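Local coordinates for broad specificity aminotransferase (PDB 4WB0) that catalyses pyridoxal phosphate-dependent transamination with broad substrate specificity, as a homodimer, at the interface of chains A and B. Coordinates in Å, arbitrary orientation; residue numbers count along the deposited sequence, not the author numbering. Chains: chain A, Broad specificity aminotransferase; chain B, Broad specificity aminotransferase.

The interface of chains A and B. Residues chain A 45, 47, 49, 55-56, 264; chain B 75-77.
A salt bridge and a pair of crossed tyrosine rings join B:Glu76 and B:Tyr77 to A:Arg49 and A:Tyr264 in this patch of the homodimer interface. By family resemblance it borders the active site of chain A and probably helps hold B:Tyr77, the likely counterpart of the family tyrosine that reaches the partner's cofactor phosphate; no cofactor contact is shown by this patch. B:Glu76 is bent at its second torsion (chi2 -58°), which turns the carboxylate toward A:Arg49. The guanidinium stands perpendicular to the carboxylate plane, and NH1 of A:Arg49 donates to OE1 of B:Glu76 at 2.7 Å, reaching that oxygen from above the carboxylate plane. NH2 of A:Arg49 adds a weak bond to OE1 of B:Glu76 at 3.1 Å. A:Ala47 CB lies against OE1 as well, while A:Pro55 sets CG above one face of the A:Arg49 guanidinium, toward its rim, and packs CB on B:Glu76 CG at 3.8 Å. OE2 of B:Glu76 lies 2.6 Å from water 1, which is 3.0 Å from the backbone N of A:Tyr56; both oxygens are thus tied to chain A, OE1 directly and OE2 through water. A:Tyr264 lays its CB over the centre of the B:Tyr77 ring, 3.8 Å from the centroid, and the two rings meet edge-to-face, the planes 66° apart. CD2 of A:Tyr264 touches CE2 of B:Tyr77 at 3.7 Å, and the B:Tyr77 hydroxyl lies at the A:Tyr264 ring edge, in plane. A:Ile45 to A:Tyr56 belong to the stretch between strand 41-42 and helix 59-71, and A:Tyr264 starts the 3-10 helix 264-266; the chain B residues follow helix 59-69 in a loop leading to helix 84-95.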
ATOM      1  N   ILE A  45      20.191  -1.235   8.421  1.00 35.16           N
ATOM      2  CA  ILE A  45      19.314  -0.755   7.353  1.00 35.50           C
ATOM      3  C   ILE A  45      19.966   0.338   6.536  1.00 33.16           C
ATOM      4  O   ILE A  45      20.684   1.180   7.063  1.00 34.74           O
ATOM      5  CB  ILE A  45      17.986  -0.219   7.950  1.00 40.97           C
ATOM      6  CG1 ILE A  45      17.244  -1.366   8.644  1.00 43.92           C
ATOM      7  CG2 ILE A  45      17.115   0.446   6.883  1.00 39.39           C
ATOM      8  CD1 ILE A  45      15.987  -0.929   9.370  1.00 46.29           C
ATOM      9  N   ALA A  47      19.598   3.353   5.589  1.00 28.93           N
ATOM     10  CA  ALA A  47      18.981   4.677   5.769  1.00 30.12           C
ATOM     11  C   ALA A  47      20.086   5.677   6.016  1.00 29.09           C
ATOM     12  O   ALA A  47      20.969   5.405   6.821  1.00 26.20           O
ATOM     13  CB  ALA A  47      17.980   4.672   6.896  1.00 29.87           C
ATOM     14  N   ARG A  49      22.343   8.733   7.278  1.00 26.82           N
ATOM     15  CA  ARG A  49      22.533   9.484   8.525  1.00 29.20           C
ATOM     16  C   ARG A  49      23.510  10.613   8.223  1.00 28.12           C
ATOM     17  O   ARG A  49      24.377  10.452   7.349  1.00 25.03           O
ATOM     18  CB  ARG A  49      23.065   8.566   9.657  1.00 26.45           C
ATOM     19  CG  ARG A  49      22.069   7.444  10.137  1.00 28.40           C
ATOM     20  CD  ARG A  49      20.886   8.048  10.840  1.00 32.36           C
ATOM     21  NE  ARG A  49      19.810   7.141  11.273  1.00 33.13           N
ATOM     22  CZ  ARG A  49      18.720   6.803  10.559  1.00 32.49           C
ATOM     23  NH1 ARG A  49      18.560   7.178   9.294  1.00 29.77           N
ATOM     24  NH2 ARG A  49      17.783   6.024  11.120  1.00 34.14           N
ATOM     25  N   PRO A  55      19.165  10.872  11.945  1.00 28.83           N
ATOM     26  CA  PRO A  55      18.266  10.914  10.780  1.00 27.78           C
ATOM     27  C   PRO A  55      18.280  12.297  10.133  1.00 30.11           C
ATOM     28  O   PRO A  55      18.440  13.293  10.830  1.00 29.20           O
ATOM     29  CB  PRO A  55      16.868  10.615  11.357  1.00 28.54           C
ATOM     30  CG  PRO A  55      17.110   9.992  12.676  1.00 31.82           C
ATOM     31  CD  PRO A  55      18.439  10.539  13.192  1.00 31.83           C
ATOM     32  N   TYR A  56      18.136  12.341   8.808  1.00 29.19           N
ATOM     33  CA  TYR A  56      18.403  13.578   8.076  1.00 30.98           C
ATOM     34  C   TYR A  56      17.230  13.913   7.141  1.00 29.72           C
ATOM     35  O   TYR A  56      17.278  13.596   5.962  1.00 26.33           O
ATOM     36  CB  TYR A  56      19.726  13.433   7.300  1.00 33.33           C
ATOM     37  CG  TYR A  56      20.106  14.651   6.448  1.00 33.91           C
ATOM     38  CD1 TYR A  56      20.496  15.833   7.036  1.00 37.91           C
ATOM     39  CD2 TYR A  56      20.017  14.602   5.053  1.00 32.95           C
ATOM     40  CE1 TYR A  56      20.814  16.960   6.262  1.00 40.33           C
ATOM     41  CE2 TYR A  56      20.300  15.713   4.265  1.00 33.41           C
ATOM     42  CZ  TYR A  56      20.705  16.884   4.869  1.00 39.83           C
ATOM     43  OH  TYR A  56      20.994  17.990   4.083  1.00 42.95           O
ATOM     44  N   TYR A 264      11.393   7.822   3.352  1.00 23.49           N
ATOM     45  CA  TYR A 264      11.197   6.408   3.713  1.00 21.26           C
ATOM     46  C   TYR A 264       9.760   6.125   4.211  1.00 23.39           C
ATOM     47  O   TYR A 264       9.134   5.171   3.777  1.00 24.75           O
ATOM     48  CB  TYR A 264      12.161   5.965   4.819  1.00 24.32           C
ATOM     49  CG  TYR A 264      13.636   6.290   4.563  1.00 23.52           C
ATOM     50  CD1 TYR A 264      14.184   7.492   4.957  1.00 22.46           C
ATOM     51  CD2 TYR A 264      14.468   5.365   3.944  1.00 25.19           C
ATOM     52  CE1 TYR A 264      15.565   7.792   4.706  1.00 22.82           C
ATOM     53  CE2 TYR A 264      15.804   5.649   3.678  1.00 25.87           C
ATOM     54  CZ  TYR A 264      16.351   6.858   4.074  1.00 24.98           C
ATOM     55  OH  TYR A 264      17.689   7.135   3.804  1.00 26.60           O
TER
ATOM     56  N   TYR B  75      11.464  11.247   8.816  1.00 26.01           N
ATOM     57  CA  TYR B  75      10.820  10.372   7.835  1.00 24.04           C
ATOM     58  C   TYR B  75      11.317   8.940   7.812  1.00 25.12           C
ATOM     59  O   TYR B  75      11.224   8.240   6.771  1.00 23.83           O
ATOM     60  CB  TYR B  75      11.001  10.985   6.440  1.00 23.55           C
ATOM     61  CG  TYR B  75      10.229  12.280   6.220  1.00 24.42           C
ATOM     62  CD1 TYR B  75      10.782  13.529   6.547  1.00 25.46           C
ATOM     63  CD2 TYR B  75       8.938  12.250   5.706  1.00 26.24           C
ATOM     64  CE1 TYR B  75      10.055  14.711   6.334  1.00 26.51           C
ATOM     65  CE2 TYR B  75       8.234  13.407   5.477  1.00 26.55           C
ATOM     66  CZ  TYR B  75       8.775  14.625   5.799  1.00 28.18           C
ATOM     67  OH  TYR B  75       7.978  15.742   5.575  1.00 31.23           O
ATOM     68  N   GLU B  76      11.802   8.461   8.935  1.00 25.25           N
ATOM     69  CA  GLU B  76      12.387   7.151   8.952  1.00 25.66           C
ATOM     70  C   GLU B  76      11.293   6.098   8.869  1.00 24.19           C
ATOM     71  O   GLU B  76      10.168   6.347   9.249  1.00 22.68           O
ATOM     72  CB  GLU B  76      13.229   6.951  10.232  1.00 27.52           C
ATOM     73  CG  GLU B  76      14.367   7.977  10.377  1.00 31.46           C
ATOM     74  CD  GLU B  76      15.354   7.941   9.149  1.00 30.27           C
ATOM     75  OE1 GLU B  76      15.893   6.852   8.840  1.00 29.05           O
ATOM     76  OE2 GLU B  76      15.580   8.996   8.528  1.00 30.29           O
ATOM     77  N   TYR B  77      11.642   4.896   8.427  1.00 25.40           N
ATOM     78  CA  TYR B  77      10.637   3.859   8.273  1.00 26.95           C
ATOM     79  C   TYR B  77       9.849   3.623   9.526  1.00 24.07           C
ATOM     80  O   TYR B  77      10.427   3.458  10.587  1.00 22.70           O
ATOM     81  CB  TYR B  77      11.247   2.494   7.906  1.00 27.74           C
ATOM     82  CG  TYR B  77      11.815   2.358   6.492  1.00 29.32           C
ATOM     83  CD1 TYR B  77      10.990   2.383   5.354  1.00 28.85           C
ATOM     84  CD2 TYR B  77      13.176   2.115   6.310  1.00 31.81           C
ATOM     85  CE1 TYR B  77      11.556   2.229   4.059  1.00 29.33           C
ATOM     86  CE2 TYR B  77      13.739   1.953   5.043  1.00 31.42           C
ATOM     87  CZ  TYR B  77      12.947   2.011   3.929  1.00 31.85           C
ATOM     88  OH  TYR B  77      13.567   1.840   2.691  1.00 29.76           O
TER
HETATM   89  O   HOH W   1      17.606   9.933   7.187  1.00 23.40           O